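Local coordinates for protein endonuclease V (Bacillus subtilis, PDB 3GA2) that probably nicks double-stranded DNA at the second phosphodiester bond 3' to a deoxyinosine, using magnesium, during repair of deaminated bases, at residues V20-N23 and L24-R27; D116-G119 and Y120-Y123; A129-A132 and A133-G137; N194-D197 and L198-Y202. The protein carries 1 engineered substitution. All coordinates share one frame; numbering follows the deposited sequence.

Helix 128-136, which carries interaction 3, touches the other three contacts. Interaction 1 packs on it from helix 14-25, with L24 CD1 3.4 Å from H131 NE2; the two contact centres are about 12 Å apart. Interaction 2, the loop that starts at D116, a predicted magnesium ligand, is tied to the same helix by a probable hydrogen bond from A129 N to N118 O (2.9 Å). Interaction 4 meets it where A133 CB lies 3.4 Å from N194 CB. The side chain of A129 is about 9 Å from that of D116, whereas interactions 1 and 4 lie away from the predicted metal site.

Interaction 1: V20-N23 and L24-R27; sequences VQFN and LKNR
Toward its C-terminal end, helix 14-25 pairs V20 with L24 on one flank and F22 with K25 on another, a compact example of how residues three and four apart share a helix surface. The backbone frame is regular at first. L24 N donates to V20 O at 3.1 Å in a practically straight bond (179°), and K25 N donates to Q21 O at 2.7 Å. The next bond is of a different kind: N26 N reaches back to N23 O, at 3.3 Å, from well above the carbonyl plane, and spans three residues where the two before it span four.

V20 and L24 run alongside each other. With CG1 of V20 set opposite its own backbone N (chi1 177°), that methyl meets L24 CD1 at 4.0 Å, while L24 CG sits 3.4 Å from V20 O. K25 lies beside F22 and bends at its third torsion (chi3 65°), which carries NZ to the rim of the phenyl ring, 3.0 Å from F22 CE1 and near the ring plane. The ammonium therefore does not sit over the ring face; its hydrogen bond goes to OD1 of N124, a residue that F22 also touches. L24 continues inward onto V6, M126, H131 and F134, whereas F22, N23 and N26 are exposed. Such a division, with L24 turned to the protein and polar or solvent-facing residues elsewhere on the turn, is the pattern of an amphipathic helix packed on a neighbouring helix, here 128-136.

Interaction 2: D116-G119 and Y120-Y123; sequences DGNG and YLHY
The loop that leaves the predicted magnesium site at D116 folds back on itself where N118 meets L121, three residues further along. N118 points its CB toward the following segment, and that atom comes 3.3 Å from L121 O. Its CG is directed away from its own carbonyl carbon (chi1 -69°), which brings the amide to the same oxygen, 3.4 Å from CG. The amide oxygen OD1 then touches the leucine side chain at CD2, 3.6 Å away. The two side chains cross at a slant, and no hydrogen bond joins the two segments; the fit is one of van der Waals packing. L121 is the centre of an inverse gamma turn running from Y120 to H122. Just ahead of the turn, G119 O lies 3.5 Å from H122 CB.

The placement is that of an RNase H-like nuclease, the clan to which endonuclease V belongs: D116 lies at strand 113-116, in the middle of the mixed sheet, close to D46 of the adjacent strand 41-52, also a predicted magnesium ligand, and forms a salt bridge with K145. G119 N is hydrogen-bonded to S191 OG, and L121 packs on F189 and S191 of strand 188-194 and Y175 of strand 173-179. The ring of Y120 stacks with that of H125, and one face of the H122 ring is covered near its rim by Y123 CB, 4.0 Å above the plane.

Interaction 3: A129-A132 and A133-G137; sequences ATHA and AFFLG
Hydrogen bonding in helix 128-136 is uneven along this turn: A133 N makes only weak bonds to A129 O and T130 O, F134 N turns back three residues to H131 O, and L136 N bonds A132 O at 3.0 Å and 168°. G137 then leaves the helix with positive phi. The F134 and F135 rings each meet H131 O at an edge, in plane. F134 presents CD1 to that oxygen at 3.4 Å, and its CE1 lies 4.3 Å from T130 CG2; the ring also packs on L24 and Y195. H131 swings its imidazole alongside F135 because CG stands opposite the backbone N (chi1 -161°), bringing CD2 4.2 Å from F135 CE1 at an oblique angle. On another flank L136 CG rests 3.4 Å from A132 O. With an alanine at F134, the loss of the ring would probably leave a gap beside T130 CG2 and deprive L24 and Y195 of their packing surface. L136 and A132 instead face F115 of strand 113-116, as expected of the crossover helix in a beta-alpha-beta unit, here 113-116, 128-136 and 140-144.

Interaction 4: N194-D197 and L198-Y202; sequences NYID and LDSSY
D197 is the N-cap of helix 198-207, and its carboxylate and carbonyl between them receive four hydrogen bonds from S200 and S201. OD1 takes two: S200 N donates to it at 2.6 Å, nearly in line with the C-O bond and with a moderately bent N-H...O angle (158°), and S200 OG donates to it at 2.6 Å from the syn side, somewhat out of the carboxylate plane. The carbonyl oxygen also takes two. S201 N reaches D197 O at 3.0 Å in the first regular bond of the helix, while S201 OG comes to the same D197 O at 3.1 Å from above the carbonyl plane. The side chain can bend over the helix end because its CG sits between the backbone N and the carbonyl carbon (chi1 60°), the rotamer that turns OD1 back toward S200. A negative carboxylate here would be expected to gain from the partial positive charge of the helix start.

Replacing D197 with an alanine would probably leave S200 N without its capping acceptor and S200 OG freer to turn. Next to the cap, I196 closes over the serines: its CG1 packs on S200 CB at 3.6 Å, its methyl CG2 rests 3.6 Å from S201 OG, and the same residue touches I34. Further out, loop residues hold the cap in place. I34 N is hydrogen-bonded to S200 OG, and T33 OG1 is hydrogen-bonded to D197 OD2, so both carboxylate oxygens have partners.

Interaction 1: V20-N23 and L24-R27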
loop_
_atom_site.group_PDB
_atom_site.type_symbol
_atom_site.label_atom_id
_atom_site.label_comp_id
_atom_site.label_asym_id
_atom_site.label_seq_id
_atom_site.Cartn_x
_atom_site.Cartn_y
_atom_site.Cartn_z
ATOM N N VAL A 20 6.888 -17.331 -6.201
ATOM C CA VAL A 20 7.491 -16.132 -5.629
ATOM C C VAL A 20 6.733 -15.737 -4.361
ATOM O O VAL A 20 7.343 -15.466 -3.335
ATOM C CB VAL A 20 7.463 -14.948 -6.632
ATOM C CG1 VAL A 20 8.036 -13.693 -5.983
ATOM C CG2 VAL A 20 8.270 -15.302 -7.876
ATOM N N GLN A 21 5.404 -15.718 -4.432
ATOM C CA GLN A 21 4.599 -15.350 -3.274
ATOM C C GLN A 21 4.840 -16.285 -2.100
ATOM O O GLN A 21 5.063 -15.842 -0.972
ATOM C CB GLN A 21 3.106 -15.367 -3.605
ATOM C CG GLN A 21 2.675 -14.347 -4.636
ATOM C CD GLN A 21 1.167 -14.243 -4.750
ATOM O OE1 GLN A 21 0.450 -15.244 -4.644
ATOM N NE2 GLN A 21 0.676 -13.031 -4.986
ATOM N N PHE A 22 4.787 -17.585 -2.365
ATOM C CA PHE A 22 4.979 -18.573 -1.312
ATOM C C PHE A 22 6.349 -18.472 -0.653
ATOM O O PHE A 22 6.495 -18.728 0.543
ATOM C CB PHE A 22 4.741 -19.982 -1.864
ATOM C CG PHE A 22 3.282 -20.338 -2.002
ATOM C CD1 PHE A 22 2.430 -20.263 -0.904
ATOM C CD2 PHE A 22 2.764 -20.766 -3.219
ATOM C CE1 PHE A 22 1.085 -20.609 -1.016
ATOM C CE2 PHE A 22 1.417 -21.114 -3.339
ATOM C CZ PHE A 22 0.579 -21.036 -2.233
ATOM N N ASN A 23 7.354 -18.087 -1.427
ATOM C CA ASN A 23 8.692 -17.945 -0.880
ATOM C C ASN A 23 8.738 -16.750 0.063
ATOM O O ASN A 23 9.124 -16.877 1.222
ATOM C CB ASN A 23 9.707 -17.754 -2.011
ATOM C CG ASN A 23 10.034 -19.052 -2.724
ATOM O OD1 ASN A 23 10.668 -19.053 -3.781
ATOM N ND2 ASN A 23 9.613 -20.167 -2.142
ATOM N N LEU A 24 8.334 -15.589 -0.438
ATOM C CA LEU A 24 8.345 -14.375 0.366
ATOM C C LEU A 24 7.388 -14.450 1.552
ATOM O O LEU A 24 7.678 -13.916 2.623
ATOM C CB LEU A 24 7.992 -13.172 -0.505
ATOM C CG LEU A 24 8.948 -12.920 -1.673
ATOM C CD1 LEU A 24 8.432 -11.750 -2.489
ATOM C CD2 LEU A 24 10.355 -12.639 -1.153
ATOM N N LYS A 25 6.258 -15.124 1.359
ATOM C CA LYS A 25 5.259 -15.257 2.409
ATOM C C LYS A 25 5.844 -15.877 3.672
ATOM O O LYS A 25 5.424 -15.555 4.779
ATOM C CB LYS A 25 4.081 -16.102 1.916
ATOM C CG LYS A 25 2.926 -16.171 2.895
ATOM C CD LYS A 25 1.686 -16.799 2.276
ATOM C CE LYS A 25 1.898 -18.250 1.910
ATOM N NZ LYS A 25 0.636 -18.869 1.424
ATOM N N ASN A 26 6.815 -16.764 3.511
ATOM C CA ASN A 26 7.425 -17.399 4.665
ATOM C C ASN A 26 8.457 -16.487 5.312
ATOM O O ASN A 26 9.067 -16.841 6.320
ATOM C CB ASN A 26 8.060 -18.732 4.260
ATOM C CG ASN A 26 7.028 -19.749 3.813
ATOM O OD1 ASN A 26 6.072 -20.040 4.537
ATOM N ND2 ASN A 26 7.212 -20.296 2.617
ATOM N N ARG A 27 8.640 -15.304 4.734
ATOM C CA ARG A 27 9.597 -14.333 5.255
ATOM C C ARG A 27 8.890 -13.122 5.868
ATOM O O ARG A 27 9.516 -12.096 6.137
ATOM C CB ARG A 27 10.545 -13.880 4.138
ATOM C CG ARG A 27 11.440 -14.989 3.596
ATOM C CD ARG A 27 12.259 -14.517 2.400
ATOM N NE ARG A 27 13.048 -13.326 2.713
ATOM C CZ ARG A 27 13.813 -12.677 1.840
ATOM N NH1 ARG A 27 13.905 -13.098 0.584
ATOM N NH2 ARG A 27 14.481 -11.597 2.221
#

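Interaction 2: D116-G119 and Y120-Y123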
loop_
_atom_site.group_PDB
_atom_site.type_symbol
_atom_site.label_atom_id
_atom_site.label_comp_id
_atom_site.label_asym_id
_atom_site.label_seq_id
_atom_site.Cartn_x
_atom_site.Cartn_y
_atom_site.Cartn_z
ATOM N N ASP A 116 -1.745 2.643 -0.894
ATOM C CA ASP A 116 -3.151 2.679 -1.244
ATOM C C ASP A 116 -3.364 1.281 -1.828
ATOM O O ASP A 116 -3.322 1.089 -3.047
ATOM C CB ASP A 116 -3.441 3.748 -2.302
ATOM C CG ASP A 116 -4.914 3.796 -2.690
ATOM O OD1 ASP A 116 -5.328 4.734 -3.402
ATOM O OD2 ASP A 116 -5.666 2.886 -2.284
ATOM N N GLY A 117 -3.561 0.310 -0.938
ATOM C CA GLY A 117 -3.758 -1.078 -1.337
ATOM C C GLY A 117 -3.598 -2.027 -0.148
ATOM O O GLY A 117 -3.189 -1.601 0.926
ATOM N N ASN A 118 -3.912 -3.308 -0.330
ATOM C CA ASN A 118 -3.791 -4.285 0.745
ATOM C C ASN A 118 -2.381 -4.788 1.012
ATOM O O ASN A 118 -1.487 -4.692 0.168
ATOM C CB ASN A 118 -4.669 -5.511 0.479
ATOM C CG ASN A 118 -6.147 -5.209 0.586
ATOM O OD1 ASN A 118 -6.632 -4.790 1.636
ATOM N ND2 ASN A 118 -6.875 -5.429 -0.505
ATOM N N GLY A 119 -2.210 -5.348 2.205
ATOM C CA GLY A 119 -0.938 -5.919 2.607
ATOM C C GLY A 119 -1.225 -7.352 3.014
ATOM O O GLY A 119 -1.492 -8.204 2.169
ATOM N N TYR A 120 -1.202 -7.607 4.318
ATOM C CA TYR A 120 -1.452 -8.937 4.867
ATOM C C TYR A 120 -2.895 -9.399 4.598
ATOM O O TYR A 120 -3.172 -10.594 4.530
ATOM C CB TYR A 120 -1.176 -8.918 6.370
ATOM C CG TYR A 120 -0.933 -10.275 6.991
ATOM C CD1 TYR A 120 0.197 -11.024 6.653
ATOM C CD2 TYR A 120 -1.827 -10.809 7.915
ATOM C CE1 TYR A 120 0.433 -12.273 7.220
ATOM C CE2 TYR A 120 -1.604 -12.065 8.490
ATOM C CZ TYR A 120 -0.472 -12.788 8.135
ATOM O OH TYR A 120 -0.246 -14.029 8.685
ATOM N N LEU A 121 -3.812 -8.450 4.456
ATOM C CA LEU A 121 -5.207 -8.778 4.173
ATOM C C LEU A 121 -5.287 -9.125 2.696
ATOM O O LEU A 121 -5.665 -8.303 1.857
ATOM C CB LEU A 121 -6.095 -7.580 4.484
ATOM C CG LEU A 121 -7.597 -7.640 4.204
ATOM C CD1 LEU A 121 -8.306 -8.703 5.050
ATOM C CD2 LEU A 121 -8.148 -6.266 4.509
ATOM N N HIS A 122 -4.912 -10.359 2.388
ATOM C CA HIS A 122 -4.896 -10.829 1.013
ATOM C C HIS A 122 -4.969 -12.349 1.009
ATOM O O HIS A 122 -4.507 -12.994 1.951
ATOM C CB HIS A 122 -3.605 -10.342 0.342
ATOM C CG HIS A 122 -3.382 -10.901 -1.025
ATOM N ND1 HIS A 122 -2.736 -12.098 -1.239
ATOM C CD2 HIS A 122 -3.742 -10.439 -2.245
ATOM C CE1 HIS A 122 -2.707 -12.351 -2.536
ATOM N NE2 HIS A 122 -3.311 -11.362 -3.168
ATOM N N TYR A 123 -5.554 -12.905 -0.053
ATOM C CA TYR A 123 -5.725 -14.350 -0.220
ATOM C C TYR A 123 -4.519 -15.143 0.259
ATOM O O TYR A 123 -4.659 -16.199 0.868
ATOM C CB TYR A 123 -5.965 -14.709 -1.695
ATOM C CG TYR A 123 -7.141 -14.017 -2.349
ATOM C CD1 TYR A 123 -6.951 -13.139 -3.419
ATOM C CD2 TYR A 123 -8.446 -14.243 -1.907
ATOM C CE1 TYR A 123 -8.034 -12.500 -4.031
ATOM C CE2 TYR A 123 -9.533 -13.607 -2.510
ATOM C CZ TYR A 123 -9.321 -12.739 -3.568
ATOM O OH TYR A 123 -10.393 -12.097 -4.150
#

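Interaction 3: A129-A132 and A133-G137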
loop_
_atom_site.group_PDB
_atom_site.type_symbol
_atom_site.label_atom_id
_atom_site.label_comp_id
_atom_site.label_asym_id
_atom_site.label_seq_id
_atom_site.Cartn_x
_atom_site.Cartn_y
_atom_site.Cartn_z
ATOM N N ALA A 129 1.293 -4.064 -0.467
ATOM C CA ALA A 129 1.981 -3.439 0.663
ATOM C C ALA A 129 2.998 -4.393 1.297
ATOM O O ALA A 129 4.118 -3.998 1.632
ATOM C CB ALA A 129 0.968 -2.975 1.715
ATOM N N THR A 130 2.606 -5.650 1.465
ATOM C CA THR A 130 3.496 -6.639 2.053
ATOM C C THR A 130 4.636 -6.970 1.089
ATOM O O THR A 130 5.812 -6.953 1.460
ATOM C CB THR A 130 2.725 -7.936 2.405
ATOM O OG1 THR A 130 1.732 -7.643 3.397
ATOM C CG2 THR A 130 3.676 -9.007 2.948
ATOM N N HIS A 131 4.269 -7.257 -0.154
ATOM C CA HIS A 131 5.227 -7.603 -1.192
ATOM C C HIS A 131 6.282 -6.506 -1.400
ATOM O O HIS A 131 7.480 -6.791 -1.449
ATOM C CB HIS A 131 4.475 -7.882 -2.505
ATOM C CG HIS A 131 5.263 -8.671 -3.504
ATOM N ND1 HIS A 131 4.684 -9.261 -4.610
ATOM C CD2 HIS A 131 6.583 -8.963 -3.573
ATOM C CE1 HIS A 131 5.614 -9.879 -5.314
ATOM N NE2 HIS A 131 6.777 -9.714 -4.707
ATOM N N ALA A 132 5.840 -5.258 -1.519
ATOM C CA ALA A 132 6.763 -4.143 -1.716
ATOM C C ALA A 132 7.751 -4.000 -0.558
ATOM O O ALA A 132 8.882 -3.554 -0.750
ATOM C CB ALA A 132 5.981 -2.843 -1.893
ATOM N N ALA A 133 7.326 -4.381 0.642
ATOM C CA ALA A 133 8.184 -4.262 1.816
ATOM C C ALA A 133 9.537 -4.937 1.637
ATOM O O ALA A 133 10.561 -4.392 2.044
ATOM C CB ALA A 133 7.484 -4.828 3.034
ATOM N N PHE A 134 9.550 -6.119 1.030
ATOM C CA PHE A 134 10.813 -6.818 0.836
ATOM C C PHE A 134 11.788 -5.989 0.012
ATOM O O PHE A 134 12.972 -5.920 0.334
ATOM C CB PHE A 134 10.586 -8.177 0.176
ATOM C CG PHE A 134 9.742 -9.107 0.991
ATOM C CD1 PHE A 134 8.383 -9.240 0.733
ATOM C CD2 PHE A 134 10.301 -9.835 2.030
ATOM C CE1 PHE A 134 7.587 -10.090 1.503
ATOM C CE2 PHE A 134 9.516 -10.688 2.807
ATOM C CZ PHE A 134 8.157 -10.813 2.541
ATOM N N PHE A 135 11.299 -5.349 -1.044
ATOM C CA PHE A 135 12.171 -4.528 -1.873
ATOM C C PHE A 135 12.632 -3.267 -1.148
ATOM O O PHE A 135 13.803 -2.892 -1.219
ATOM C CB PHE A 135 11.472 -4.114 -3.165
ATOM C CG PHE A 135 11.308 -5.223 -4.158
ATOM C CD1 PHE A 135 10.238 -6.106 -4.068
ATOM C CD2 PHE A 135 12.200 -5.355 -5.219
ATOM C CE1 PHE A 135 10.049 -7.106 -5.026
ATOM C CE2 PHE A 135 12.026 -6.348 -6.183
ATOM C CZ PHE A 135 10.945 -7.227 -6.086
ATOM N N LEU A 136 11.705 -2.615 -0.453
ATOM C CA LEU A 136 12.002 -1.380 0.267
ATOM C C LEU A 136 12.819 -1.581 1.539
ATOM O O LEU A 136 13.517 -0.671 1.982
ATOM C CB LEU A 136 10.700 -0.652 0.623
ATOM C CG LEU A 136 9.727 -0.303 -0.505
ATOM C CD1 LEU A 136 8.464 0.339 0.078
ATOM C CD2 LEU A 136 10.395 0.651 -1.490
ATOM N N GLY A 137 12.733 -2.769 2.130
ATOM C CA GLY A 137 13.467 -3.029 3.360
ATOM C C GLY A 137 12.984 -2.122 4.488
ATOM O O GLY A 137 13.713 -1.836 5.436
#

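Interaction 4: N194-D197 and L198-Y202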
loop_
_atom_site.group_PDB
_atom_site.type_symbol
_atom_site.label_atom_id
_atom_site.label_comp_id
_atom_site.label_asym_id
_atom_site.label_seq_id
_atom_site.Cartn_x
_atom_site.Cartn_y
_atom_site.Cartn_z
ATOM N N ASN A 194 4.523 -5.321 6.152
ATOM C CA ASN A 194 5.550 -6.241 6.646
ATOM C C ASN A 194 6.459 -5.461 7.589
ATOM O O ASN A 194 6.565 -4.238 7.485
ATOM C CB ASN A 194 6.366 -6.854 5.494
ATOM C CG ASN A 194 7.222 -8.036 5.947
ATOM O OD1 ASN A 194 7.009 -8.592 7.025
ATOM N ND2 ASN A 194 8.189 -8.427 5.117
ATOM N N TYR A 195 7.072 -6.164 8.537
ATOM C CA TYR A 195 7.985 -5.544 9.492
ATOM C C TYR A 195 7.310 -4.597 10.487
ATOM O O TYR A 195 7.909 -3.614 10.926
ATOM C CB TYR A 195 9.085 -4.788 8.736
ATOM C CG TYR A 195 9.760 -5.603 7.656
ATOM C CD1 TYR A 195 10.258 -6.869 7.923
ATOM C CD2 TYR A 195 9.921 -5.094 6.374
ATOM C CE1 TYR A 195 10.904 -7.614 6.935
ATOM C CE2 TYR A 195 10.564 -5.824 5.381
ATOM C CZ TYR A 195 11.054 -7.080 5.665
ATOM O OH TYR A 195 11.703 -7.792 4.676
ATOM N N ILE A 196 6.068 -4.902 10.850
ATOM C CA ILE A 196 5.323 -4.063 11.783
ATOM C C ILE A 196 4.078 -4.816 12.254
ATOM O O ILE A 196 3.483 -5.574 11.484
ATOM C CB ILE A 196 4.905 -2.750 11.084
ATOM C CG1 ILE A 196 4.180 -1.821 12.051
ATOM C CG2 ILE A 196 3.992 -3.072 9.898
ATOM C CD1 ILE A 196 3.825 -0.464 11.421
ATOM N N ASP A 197 3.688 -4.614 13.514
ATOM C CA ASP A 197 2.506 -5.283 14.051
ATOM C C ASP A 197 1.225 -4.502 13.761
ATOM O O ASP A 197 1.266 -3.342 13.338
ATOM C CB ASP A 197 2.645 -5.537 15.561
ATOM C CG ASP A 197 2.825 -4.269 16.370
ATOM O OD1 ASP A 197 2.353 -3.197 15.958
ATOM O OD2 ASP A 197 3.437 -4.350 17.454
ATOM N N LEU A 198 0.084 -5.149 13.974
ATOM C CA LEU A 198 -1.202 -4.521 13.707
ATOM C C LEU A 198 -1.444 -3.289 14.570
ATOM O O LEU A 198 -1.982 -2.288 14.102
ATOM C CB LEU A 198 -2.338 -5.525 13.918
ATOM C CG LEU A 198 -3.717 -5.011 13.495
ATOM C CD1 LEU A 198 -3.629 -4.422 12.088
ATOM C CD2 LEU A 198 -4.740 -6.153 13.535
ATOM N N ASP A 199 -1.043 -3.369 15.831
ATOM C CA ASP A 199 -1.221 -2.262 16.752
ATOM C C ASP A 199 -0.536 -1.004 16.244
ATOM O O ASP A 199 -1.121 0.076 16.248
ATOM C CB ASP A 199 -0.652 -2.616 18.118
ATOM C CG ASP A 199 -1.308 -1.847 19.221
ATOM O OD1 ASP A 199 -2.488 -2.142 19.513
ATOM O OD2 ASP A 199 -0.662 -0.949 19.799
ATOM N N SER A 200 0.713 -1.148 15.811
ATOM C CA SER A 200 1.467 -0.008 15.316
ATOM C C SER A 200 0.882 0.475 13.998
ATOM O O SER A 200 0.817 1.673 13.753
ATOM C CB SER A 200 2.940 -0.381 15.133
ATOM O OG SER A 200 3.501 -0.858 16.354
ATOM N N SER A 201 0.462 -0.453 13.143
ATOM C CA SER A 201 -0.122 -0.073 11.865
ATOM C C SER A 201 -1.339 0.791 12.131
ATOM O O SER A 201 -1.574 1.790 11.454
ATOM C CB SER A 201 -0.535 -1.313 11.073
ATOM O OG SER A 201 0.600 -2.042 10.656
ATOM N N TYR A 202 -2.114 0.382 13.129
ATOM C CA TYR A 202 -3.316 1.098 13.525
ATOM C C TYR A 202 -3.006 2.472 14.113
ATOM O O TYR A 202 -3.644 3.461 13.755
ATOM C CB TYR A 202 -4.108 0.266 14.539
ATOM C CG TYR A 202 -5.226 1.027 15.217
ATOM C CD1 TYR A 202 -5.031 1.618 16.465
ATOM C CD2 TYR A 202 -6.470 1.170 14.606
ATOM C CE1 TYR A 202 -6.045 2.332 17.094
ATOM C CE2 TYR A 202 -7.496 1.885 15.227
ATOM C CZ TYR A 202 -7.277 2.461 16.469
ATOM O OH TYR A 202 -8.293 3.152 17.098
#